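Local coordinates for HIAXHD3 (Humicola insolens, PDB 3ZXK), which probably removes L-arabinofuranose side chains from xylan as an exo-acting family 43 arabinofuranosidase, at residues 78-83 / 502-507; 35-40 / 335-340; 13-18 / 373-378. All blocks are in the same frame, centred on the assembly; numbering follows the deposited sequence.

Contact 1: residues 78-83 / 502-507; sequences AYVKGI and WRYFTG. With XYP (beta-D-xylopyranose), chain C.
Val80 forks its two methyls onto two different rings of 502-507, Tyr504 and Phe505, and no hydrogen bond passes between the segments. It does so from an uncommon place for a branched residue, the third position of the type II turn 78-81, where phi is positive at 67°. CG1 stands anti to the backbone N (chi1 -156°) and meets Phe505 in its ring plane, at 3.6 Å from CD2. The other methyl, CG2, approaches Tyr504 CD1 obliquely at 3.5 Å. Beside it the two tyrosines touch rim to rim: Tyr504 OH lies near the plane of the Tyr79 ring, 3.6 Å from CD1. Both hydroxyls have partners further on, Tyr79 OH with Phe366 O and Asn336 ND2, Tyr504 OH with Tyr38 OH. Residues 502-505 form a type I turn, and its first residue, Trp502, faces the bound glycan. The xylose lies over the rim of one face of the Trp502 indole, its C5 3.9 Å from Trp502 CZ2; Arg503 CG covers the opposite face, and Phe505 CZ sits at the indole edge. The contact thus backs a wall of the glycan pocket. It joins the loop between strands 54-58 and 87-91 to the loop between strands 490-497 and 509-516, while Phe403 of strand 396-403 packs against both tyrosines.

Contact 2: residues 35-40 / 335-340; sequences TFAYSP and WNHNPD
Ser39 OG donates a short hydrogen bond, 2.6 Å, to Asn338 OD1, arriving in the plane of the amide carbonyl. A chi1 of 177° puts the hydroxyl anti to the serine N, and the amide is gripped at its other end too, with Asn338 ND2 bonded to Asp70 OD1 and Leu63 O. The backbones pair in antiparallel fashion. Ser39 N gives a bond of 2.9 Å to Trp335 O, and Trp335 N returns one of 2.7 Å to Ser39 O, the latter donor standing 39° above the carbonyl plane. Two residues along, His337 N reaches Ala37 O only weakly. The cis peptide between Ser39 and Pro40 turns the chain directly after this pairing.

Packing follows the two sides of the ladder. On the side of Tyr38 and Asn336, the Tyr38 ring meets the partner strand obliquely, CD1 4.1 Å from Asn336 CA, with its hydroxyl passed on to Tyr504. On the other side, Trp335 brings the edge of its indole to Ser39 O, 3.2 Å from CD1, while Pro339 CB lies over the rim of one indole face. Ala37 CB sits over the centre of the His337 imidazole in a CH-pi contact, 4.0 Å from the centroid.

That imidazole gives ND1-H to Asn336 OD1, the acceptor exactly in the ring plane, and faces the backbone N of Ala78 with NE2. One nitrogen donating and the other opposite an N-H suggests a neutral histidine, held against rotation at both ends.

Contact 3: residues 13-18 / 373-378; sequences LWEDHP and TRRIAG
The guanidinium of Arg375 lies flat on the imidazole of His17, the planes 7° apart and the centres separated by 4.0 Å. The arginine chain is extended from CG to NE, and NE bonds to Asp16 O at 2.8 Å with that oxygen in the guanidinium plane. NH2 makes a salt bridge with Glu334, and His17 ND1 is hydrogen-bonded to Ser33 OG, which helps fix the ring. An alanine in place of Arg375 would probably leave Asp16 O and Glu334 without these partners and one face of His17 uncovered.

Trp14, with CG anti to its backbone N (chi1 -153°), spreads its indole over Gly378, whose CA is 3.5 Å from the centroid of the five-membered ring. Trp14 centres an inverse gamma turn, and its O accepts Gly378 N at 3.0 Å. Glu15 runs extended beyond CG, which lies 3.9 Å from Ala377 CA, and OE2 goes on to Ser318 OG. A water accepts from Asp16 N and donates to Ile376 O. Asp16 OD1 bonds to Arg273 N, of the glycan pocket, and OD2 to Gly507 N. Such a seam, where a catalytic five-bladed beta-propeller abuts a C-terminal beta-sandwich, is characteristic of two-domain family 43 enzymes.

In the fold
All three contacts tie the propeller to the sandwich and lie largely in the interior, apart from exposed Arg503 in contact 1 and the partly exposed Trp14 and Gly378 in contact 3. Contacts 2 and 3 reach the same sandwich sheet through neighbouring strands, 334-336 and 372-375; contact 2 even adds a short strand, 38-39, from the propeller's part of the chain to that sheet's edge. Contact 1 instead joins two loops and is the one that reaches bound sugar. Chemistry follows place: apolar and aromatic in contact 1, a backbone ladder in contact 2, arginine and water in contact 3. They also pack together, Phe505 CB on Phe36 CZ between contacts 1 and 2, Thr35 CG2 on Arg375 NH2 between contacts 2 and 3.

Contact 1: residues 78-83 / 502-507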
loop_
_atom_site.group_PDB
_atom_site.type_symbol
_atom_site.label_atom_id
_atom_site.label_comp_id
_atom_site.label_asym_id
_atom_site.label_seq_id
_atom_site.Cartn_x
_atom_site.Cartn_y
_atom_site.Cartn_z
ATOM N N ALA A 78 12.691 -0.677 -11.108
ATOM C CA ALA A 78 12.908 -0.561 -9.663
ATOM C C ALA A 78 11.908 -1.460 -8.927
ATOM O O ALA A 78 11.516 -1.181 -7.794
ATOM C CB ALA A 78 12.775 0.895 -9.198
ATOM N N TYR A 79 11.480 -2.536 -9.584
ATOM C CA TYR A 79 10.587 -3.499 -8.949
ATOM C C TYR A 79 11.093 -3.927 -7.576
ATOM O O TYR A 79 12.243 -4.367 -7.443
ATOM C CB TYR A 79 10.352 -4.733 -9.829
ATOM C CG TYR A 79 9.388 -4.495 -10.946
ATOM C CD1 TYR A 79 8.006 -4.394 -10.693
ATOM C CD2 TYR A 79 9.841 -4.381 -12.255
ATOM C CE1 TYR A 79 7.103 -4.196 -11.745
ATOM C CE2 TYR A 79 8.952 -4.145 -13.314
ATOM C CZ TYR A 79 7.594 -4.079 -13.061
ATOM O OH TYR A 79 6.727 -3.850 -14.105
ATOM N N VAL A 80 10.207 -3.827 -6.573
ATOM C CA VAL A 80 10.453 -4.312 -5.200
ATOM C C VAL A 80 11.559 -3.492 -4.504
ATOM O O VAL A 80 12.069 -3.878 -3.456
ATOM C CB VAL A 80 10.655 -5.860 -5.089
ATOM C CG1 VAL A 80 10.327 -6.361 -3.688
ATOM C CG2 VAL A 80 9.832 -6.600 -6.110
ATOM N N LYS A 81 11.923 -2.363 -5.090
ATOM C CA LYS A 81 12.774 -1.391 -4.417
ATOM C C LYS A 81 11.874 -0.302 -3.845
ATOM O O LYS A 81 10.868 -0.615 -3.219
ATOM C CB LYS A 81 13.891 -0.891 -5.345
ATOM C CG LYS A 81 14.840 -2.025 -5.783
ATOM C CD LYS A 81 15.951 -1.487 -6.655
ATOM C CE LYS A 81 16.936 -2.570 -7.036
ATOM N NZ LYS A 81 17.859 -2.106 -8.114
ATOM N N GLY A 82 12.237 0.961 -4.025
ATOM C CA GLY A 82 11.383 2.055 -3.586
ATOM C C GLY A 82 11.083 2.051 -2.097
ATOM O O GLY A 82 11.968 1.819 -1.286
ATOM N N ILE A 83 9.834 2.349 -1.760
ATOM C CA ILE A 83 9.462 2.617 -0.386
ATOM C C ILE A 83 9.205 1.334 0.390
ATOM O O ILE A 83 8.239 0.610 0.137
ATOM C CB ILE A 83 8.227 3.538 -0.316
ATOM C CG1 ILE A 83 8.575 4.889 -0.956
ATOM C CG2 ILE A 83 7.717 3.675 1.126
ATOM C CD1 ILE A 83 7.373 5.834 -1.114
ATOM N N TRP A 502 5.840 -14.463 -0.830
ATOM C CA TRP A 502 5.961 -13.147 -0.218
ATOM C C TRP A 502 7.023 -12.300 -0.837
ATOM O O TRP A 502 7.083 -11.132 -0.545
ATOM C CB TRP A 502 6.193 -13.285 1.286
ATOM C CG TRP A 502 7.443 -14.030 1.666
ATOM C CD1 TRP A 502 7.563 -15.363 2.032
ATOM C CD2 TRP A 502 8.807 -13.485 1.760
ATOM N NE1 TRP A 502 8.880 -15.680 2.317
ATOM C CE2 TRP A 502 9.673 -14.591 2.176
ATOM C CE3 TRP A 502 9.376 -12.226 1.547
ATOM C CZ2 TRP A 502 11.042 -14.418 2.384
ATOM C CZ3 TRP A 502 10.750 -12.071 1.737
ATOM C CH2 TRP A 502 11.563 -13.140 2.146
ATOM N N ARG A 503 7.870 -12.852 -1.709
ATOM C CA ARG A 503 9.063 -12.118 -2.152
ATOM C C ARG A 503 8.846 -10.785 -2.883
ATOM O O ARG A 503 9.643 -9.858 -2.720
ATOM C CB ARG A 503 10.015 -13.040 -2.921
ATOM C CG ARG A 503 10.520 -14.194 -2.058
ATOM C CD ARG A 503 11.748 -14.887 -2.616
ATOM N NE ARG A 503 12.180 -15.966 -1.725
ATOM C CZ ARG A 503 13.039 -15.832 -0.715
ATOM N NH1 ARG A 503 13.587 -14.655 -0.444
ATOM N NH2 ARG A 503 13.361 -16.889 0.028
ATOM N N TYR A 504 7.752 -10.672 -3.636
ATOM C CA TYR A 504 7.395 -9.393 -4.274
ATOM C C TYR A 504 6.825 -8.377 -3.271
ATOM O O TYR A 504 6.691 -7.204 -3.588
ATOM C CB TYR A 504 6.399 -9.682 -5.398
ATOM C CG TYR A 504 6.048 -8.511 -6.287
ATOM C CD1 TYR A 504 6.920 -8.107 -7.300
ATOM C CD2 TYR A 504 4.834 -7.829 -6.136
ATOM C CE1 TYR A 504 6.615 -7.046 -8.139
ATOM C CE2 TYR A 504 4.502 -6.770 -6.977
ATOM C CZ TYR A 504 5.386 -6.371 -7.972
ATOM O OH TYR A 504 5.041 -5.302 -8.782
ATOM N N PHE A 505 6.447 -8.876 -2.106
ATOM C CA PHE A 505 5.916 -8.110 -0.968
ATOM C C PHE A 505 4.511 -7.567 -1.178
ATOM O O PHE A 505 3.614 -7.886 -0.400
ATOM C CB PHE A 505 6.888 -7.019 -0.478
ATOM C CG PHE A 505 8.116 -7.561 0.209
ATOM C CD1 PHE A 505 8.041 -8.125 1.481
ATOM C CD2 PHE A 505 9.347 -7.512 -0.429
ATOM C CE1 PHE A 505 9.186 -8.617 2.107
ATOM C CE2 PHE A 505 10.495 -8.019 0.179
ATOM C CZ PHE A 505 10.414 -8.569 1.450
ATOM N N THR A 506 4.309 -6.756 -2.207
ATOM C CA THR A 506 2.993 -6.196 -2.493
ATOM C C THR A 506 2.003 -7.314 -2.851
ATOM O O THR A 506 2.387 -8.313 -3.431
ATOM C CB THR A 506 3.135 -5.236 -3.694
ATOM O OG1 THR A 506 4.081 -4.230 -3.338
ATOM C CG2 THR A 506 1.792 -4.551 -4.067
ATOM N N GLY A 507 0.737 -7.158 -2.497
ATOM C CA GLY A 507 -0.269 -8.134 -2.886
ATOM C C GLY A 507 -0.692 -8.014 -4.337
ATOM O O GLY A 507 -0.242 -7.117 -5.067
HETATM O O1 XYP C . 10.416 -17.575 6.975
HETATM C C1 XYP C . 10.584 -16.162 7.139
HETATM C C2 XYP C . 12.065 -15.768 7.196
HETATM C C3 XYP C . 12.171 -14.259 7.423
HETATM C C4 XYP C . 11.442 -13.532 6.295
HETATM C C5 XYP C . 10.008 -14.059 6.131
HETATM O O2 XYP C . 12.752 -16.462 8.242
HETATM O O3 XYP C . 13.542 -13.833 7.478
HETATM O O4 XYP C . 11.464 -12.119 6.551
HETATM O O5 XYP C . 9.965 -15.494 6.033
#

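Contact 2: residues 35-40 / 335-340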
loop_
_atom_site.group_PDB
_atom_site.type_symbol
_atom_site.label_atom_id
_atom_site.label_comp_id
_atom_site.label_asym_id
_atom_site.label_seq_id
_atom_site.Cartn_x
_atom_site.Cartn_y
_atom_site.Cartn_z
ATOM N N THR A 35 4.839 1.239 -0.272
ATOM C CA THR A 35 4.359 1.007 -1.632
ATOM C C THR A 35 5.422 0.620 -2.656
ATOM O O THR A 35 5.111 0.530 -3.820
ATOM C CB THR A 35 3.659 2.267 -2.169
ATOM O OG1 THR A 35 4.353 3.424 -1.679
ATOM C CG2 THR A 35 2.179 2.330 -1.679
ATOM N N PHE A 36 6.670 0.409 -2.240
ATOM C CA PHE A 36 7.680 -0.109 -3.191
ATOM C C PHE A 36 7.818 0.834 -4.400
ATOM O O PHE A 36 8.065 2.030 -4.194
ATOM C CB PHE A 36 7.423 -1.615 -3.490
ATOM C CG PHE A 36 7.460 -2.437 -2.224
ATOM C CD1 PHE A 36 6.334 -2.550 -1.389
ATOM C CD2 PHE A 36 8.678 -2.988 -1.792
ATOM C CE1 PHE A 36 6.416 -3.243 -0.179
ATOM C CE2 PHE A 36 8.762 -3.677 -0.585
ATOM C CZ PHE A 36 7.626 -3.810 0.207
ATOM N N ALA A 37 7.648 0.330 -5.614
ATOM C CA ALA A 37 7.789 1.159 -6.814
ATOM C C ALA A 37 6.452 1.679 -7.352
ATOM O O ALA A 37 6.395 2.235 -8.446
ATOM C CB ALA A 37 8.570 0.412 -7.905
ATOM N N TYR A 38 5.384 1.550 -6.576
ATOM C CA TYR A 38 4.084 2.114 -6.989
ATOM C C TYR A 38 4.052 3.632 -6.753
ATOM O O TYR A 38 4.660 4.137 -5.828
ATOM C CB TYR A 38 2.945 1.362 -6.289
ATOM C CG TYR A 38 2.867 -0.092 -6.799
ATOM C CD1 TYR A 38 2.145 -0.408 -7.924
ATOM C CD2 TYR A 38 3.548 -1.142 -6.144
ATOM C CE1 TYR A 38 2.078 -1.724 -8.406
ATOM C CE2 TYR A 38 3.499 -2.451 -6.603
ATOM C CZ TYR A 38 2.747 -2.747 -7.739
ATOM O OH TYR A 38 2.678 -4.055 -8.231
ATOM N N SER A 39 3.436 4.356 -7.658
ATOM C CA SER A 39 3.554 5.821 -7.690
ATOM C C SER A 39 2.180 6.447 -7.948
ATOM O O SER A 39 1.567 6.164 -8.982
ATOM C CB SER A 39 4.488 6.204 -8.843
ATOM O OG SER A 39 4.586 7.627 -8.955
ATOM N N PRO A 40 1.688 7.343 -7.079
ATOM C CA PRO A 40 2.315 7.947 -5.923
ATOM C C PRO A 40 2.578 6.918 -4.837
ATOM O O PRO A 40 1.934 5.864 -4.786
ATOM C CB PRO A 40 1.268 8.989 -5.445
ATOM C CG PRO A 40 -0.018 8.494 -5.979
ATOM C CD PRO A 40 0.328 7.879 -7.306
ATOM N N TRP A 335 0.144 4.151 -10.022
ATOM C CA TRP A 335 0.778 3.612 -11.211
ATOM C C TRP A 335 1.853 2.614 -10.853
ATOM O O TRP A 335 2.427 2.706 -9.774
ATOM C CB TRP A 335 1.449 4.735 -11.967
ATOM C CG TRP A 335 0.559 5.846 -12.428
ATOM C CD1 TRP A 335 0.382 7.089 -11.839
ATOM C CD2 TRP A 335 -0.221 5.870 -13.661
ATOM N NE1 TRP A 335 -0.487 7.855 -12.590
ATOM C CE2 TRP A 335 -0.886 7.174 -13.692
ATOM C CE3 TRP A 335 -0.478 4.943 -14.685
ATOM C CZ2 TRP A 335 -1.714 7.547 -14.737
ATOM C CZ3 TRP A 335 -1.324 5.325 -15.730
ATOM C CH2 TRP A 335 -1.928 6.606 -15.753
ATOM N N ASN A 336 2.135 1.660 -11.747
ATOM C CA ASN A 336 3.320 0.805 -11.633
ATOM C C ASN A 336 4.540 1.615 -12.115
ATOM O O ASN A 336 4.666 1.881 -13.300
ATOM C CB ASN A 336 3.126 -0.458 -12.479
ATOM C CG ASN A 336 4.414 -1.238 -12.629
ATOM O OD1 ASN A 336 5.239 -1.240 -11.718
ATOM N ND2 ASN A 336 4.607 -1.872 -13.773
ATOM N N HIS A 337 5.407 2.042 -11.188
ATOM C CA HIS A 337 6.484 3.043 -11.447
ATOM C C HIS A 337 5.894 4.418 -11.779
ATOM O O HIS A 337 4.687 4.539 -11.958
ATOM C CB HIS A 337 7.494 2.568 -12.518
ATOM C CG HIS A 337 8.334 1.354 -12.114
ATOM N ND1 HIS A 337 7.815 0.133 -11.878
ATOM C CD2 HIS A 337 9.716 1.223 -11.979
ATOM C CE1 HIS A 337 8.808 -0.730 -11.575
ATOM N NE2 HIS A 337 9.971 -0.078 -11.673
ATOM N N ASN A 338 6.708 5.462 -11.811
ATOM C CA ASN A 338 6.204 6.781 -12.153
ATOM C C ASN A 338 5.608 6.764 -13.549
ATOM O O ASN A 338 6.143 6.121 -14.475
ATOM C CB ASN A 338 7.304 7.823 -12.149
ATOM C CG ASN A 338 7.774 8.170 -10.775
ATOM O OD1 ASN A 338 7.022 8.126 -9.794
ATOM N ND2 ASN A 338 9.026 8.561 -10.699
ATOM N N PRO A 339 4.490 7.474 -13.717
ATOM C CA PRO A 339 3.870 7.544 -15.024
ATOM C C PRO A 339 4.612 8.501 -15.975
ATOM O O PRO A 339 5.331 9.413 -15.511
ATOM C CB PRO A 339 2.471 8.083 -14.685
ATOM C CG PRO A 339 2.710 8.972 -13.524
ATOM C CD PRO A 339 3.720 8.209 -12.704
ATOM N N ASP A 340 4.463 8.273 -17.276
ATOM C CA ASP A 340 4.802 9.282 -18.286
ATOM C C ASP A 340 3.592 10.222 -18.403
ATOM O O ASP A 340 2.549 9.868 -18.969
ATOM C CB ASP A 340 5.129 8.616 -19.626
ATOM C CG ASP A 340 5.504 9.613 -20.719
ATOM O OD1 ASP A 340 5.220 10.829 -20.575
ATOM O OD2 ASP A 340 6.075 9.165 -21.737
#

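Contact 3: residues 13-18 / 373-378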
loop_
_atom_site.group_PDB
_atom_site.type_symbol
_atom_site.label_atom_id
_atom_site.label_comp_id
_atom_site.label_asym_id
_atom_site.label_seq_id
_atom_site.Cartn_x
_atom_site.Cartn_y
_atom_site.Cartn_z
ATOM N N LEU A 13 -9.207 -3.598 7.835
ATOM C CA LEU A 13 -9.205 -3.157 6.440
ATOM C C LEU A 13 -8.595 -4.300 5.669
ATOM O O LEU A 13 -7.451 -4.674 5.932
ATOM C CB LEU A 13 -8.353 -1.896 6.278
ATOM C CG LEU A 13 -8.198 -1.380 4.834
ATOM C CD1 LEU A 13 -9.517 -1.005 4.179
ATOM C CD2 LEU A 13 -7.219 -0.218 4.782
ATOM N N TRP A 14 -9.338 -4.889 4.737
ATOM C CA TRP A 14 -8.822 -6.041 4.018
ATOM C C TRP A 14 -8.197 -5.614 2.722
ATOM O O TRP A 14 -8.621 -6.037 1.631
ATOM C CB TRP A 14 -9.933 -7.036 3.760
ATOM C CG TRP A 14 -9.409 -8.446 3.635
ATOM C CD1 TRP A 14 -8.344 -8.898 2.877
ATOM C CD2 TRP A 14 -9.949 -9.627 4.298
ATOM N NE1 TRP A 14 -8.197 -10.247 3.016
ATOM C CE2 TRP A 14 -9.129 -10.750 3.871
ATOM C CE3 TRP A 14 -11.013 -9.853 5.173
ATOM C CZ2 TRP A 14 -9.353 -12.036 4.335
ATOM C CZ3 TRP A 14 -11.230 -11.154 5.639
ATOM C CH2 TRP A 14 -10.427 -12.218 5.219
ATOM N N GLU A 15 -7.200 -4.749 2.825
ATOM C CA GLU A 15 -6.476 -4.245 1.650
ATOM C C GLU A 15 -5.011 -4.125 2.054
ATOM O O GLU A 15 -4.694 -3.787 3.206
ATOM C CB GLU A 15 -7.020 -2.880 1.189
ATOM C CG GLU A 15 -8.422 -2.922 0.555
ATOM C CD GLU A 15 -8.916 -1.574 0.020
ATOM O OE1 GLU A 15 -8.056 -0.729 -0.294
ATOM O OE2 GLU A 15 -10.162 -1.344 -0.075
ATOM N N ASP A 16 -4.113 -4.387 1.104
ATOM C CA ASP A 16 -2.670 -4.446 1.323
ATOM C C ASP A 16 -2.088 -3.070 1.697
ATOM O O ASP A 16 -1.897 -2.232 0.827
ATOM C CB ASP A 16 -2.040 -4.968 0.031
ATOM C CG ASP A 16 -0.557 -5.104 0.095
ATOM O OD1 ASP A 16 -0.034 -5.506 1.154
ATOM O OD2 ASP A 16 0.081 -4.848 -0.954
ATOM N N HIS A 17 -1.752 -2.878 2.973
ATOM C CA HIS A 17 -1.209 -1.587 3.514
ATOM C C HIS A 17 -0.113 -1.922 4.501
ATOM O O HIS A 17 -0.267 -1.763 5.717
ATOM C CB HIS A 17 -2.327 -0.673 4.074
ATOM C CG HIS A 17 -3.023 0.158 3.013
ATOM N ND1 HIS A 17 -2.422 1.205 2.390
ATOM C CD2 HIS A 17 -4.278 0.041 2.442
ATOM C CE1 HIS A 17 -3.271 1.739 1.484
ATOM N NE2 HIS A 17 -4.406 1.028 1.520
ATOM N N PRO A 18 1.021 -2.422 3.995
ATOM C CA PRO A 18 2.071 -2.955 4.867
ATOM C C PRO A 18 2.919 -1.914 5.567
ATOM O O PRO A 18 2.879 -0.723 5.209
ATOM C CB PRO A 18 2.990 -3.689 3.885
ATOM C CG PRO A 18 2.850 -2.906 2.625
ATOM C CD PRO A 18 1.376 -2.583 2.575
ATOM N N THR A 373 -2.942 0.909 -11.279
ATOM C CA THR A 373 -3.311 -0.208 -10.402
ATOM C C THR A 373 -4.058 0.239 -9.154
ATOM O O THR A 373 -4.049 1.437 -8.752
ATOM C CB THR A 373 -2.080 -1.046 -9.979
ATOM O OG1 THR A 373 -1.302 -0.342 -9.004
ATOM C CG2 THR A 373 -1.197 -1.407 -11.197
ATOM N N ARG A 374 -4.688 -0.729 -8.514
ATOM C CA ARG A 374 -5.330 -0.497 -7.238
ATOM C C ARG A 374 -5.476 -1.804 -6.466
ATOM O O ARG A 374 -5.459 -2.884 -7.045
ATOM C CB ARG A 374 -6.664 0.229 -7.376
ATOM C CG ARG A 374 -7.719 -0.563 -8.137
ATOM C CD ARG A 374 -8.924 0.318 -8.401
ATOM N NE ARG A 374 -9.759 0.473 -7.216
ATOM C CZ ARG A 374 -10.505 1.546 -6.963
ATOM N NH1 ARG A 374 -10.481 2.595 -7.782
ATOM N NH2 ARG A 374 -11.261 1.586 -5.881
ATOM N N ARG A 375 -5.592 -1.669 -5.153
ATOM C CA ARG A 375 -5.642 -2.813 -4.222
ATOM C C ARG A 375 -6.939 -3.577 -4.359
ATOM O O ARG A 375 -7.977 -2.986 -4.600
ATOM C CB ARG A 375 -5.468 -2.339 -2.780
ATOM C CG ARG A 375 -4.104 -1.740 -2.548
ATOM C CD ARG A 375 -4.064 -0.945 -1.253
ATOM N NE ARG A 375 -2.753 -0.317 -1.067
ATOM C CZ ARG A 375 -2.355 0.808 -1.678
ATOM N NH1 ARG A 375 -3.189 1.486 -2.489
ATOM N NH2 ARG A 375 -1.135 1.298 -1.414
ATOM N N ILE A 376 -6.854 -4.894 -4.208
ATOM C CA ILE A 376 -8.034 -5.760 -4.173
ATOM C C ILE A 376 -8.504 -5.858 -2.703
ATOM O O ILE A 376 -7.697 -6.157 -1.810
ATOM C CB ILE A 376 -7.677 -7.172 -4.722
ATOM C CG1 ILE A 376 -7.196 -7.111 -6.204
ATOM C CG2 ILE A 376 -8.889 -8.101 -4.595
ATOM C CD1 ILE A 376 -6.576 -8.402 -6.716
ATOM N N ALA A 377 -9.800 -5.658 -2.459
ATOM C CA ALA A 377 -10.332 -5.869 -1.116
ATOM C C ALA A 377 -10.742 -7.324 -0.952
ATOM O O ALA A 377 -11.275 -7.934 -1.861
ATOM C CB ALA A 377 -11.510 -4.936 -0.825
ATOM N N GLY A 378 -10.481 -7.881 0.225
ATOM C CA GLY A 378 -10.699 -9.293 0.446
ATOM C C GLY A 378 -11.927 -9.592 1.269
ATOM O O GLY A 378 -12.522 -8.701 1.863
HETATM O O HOH W 1 -5.120 -6.220 -1.037
#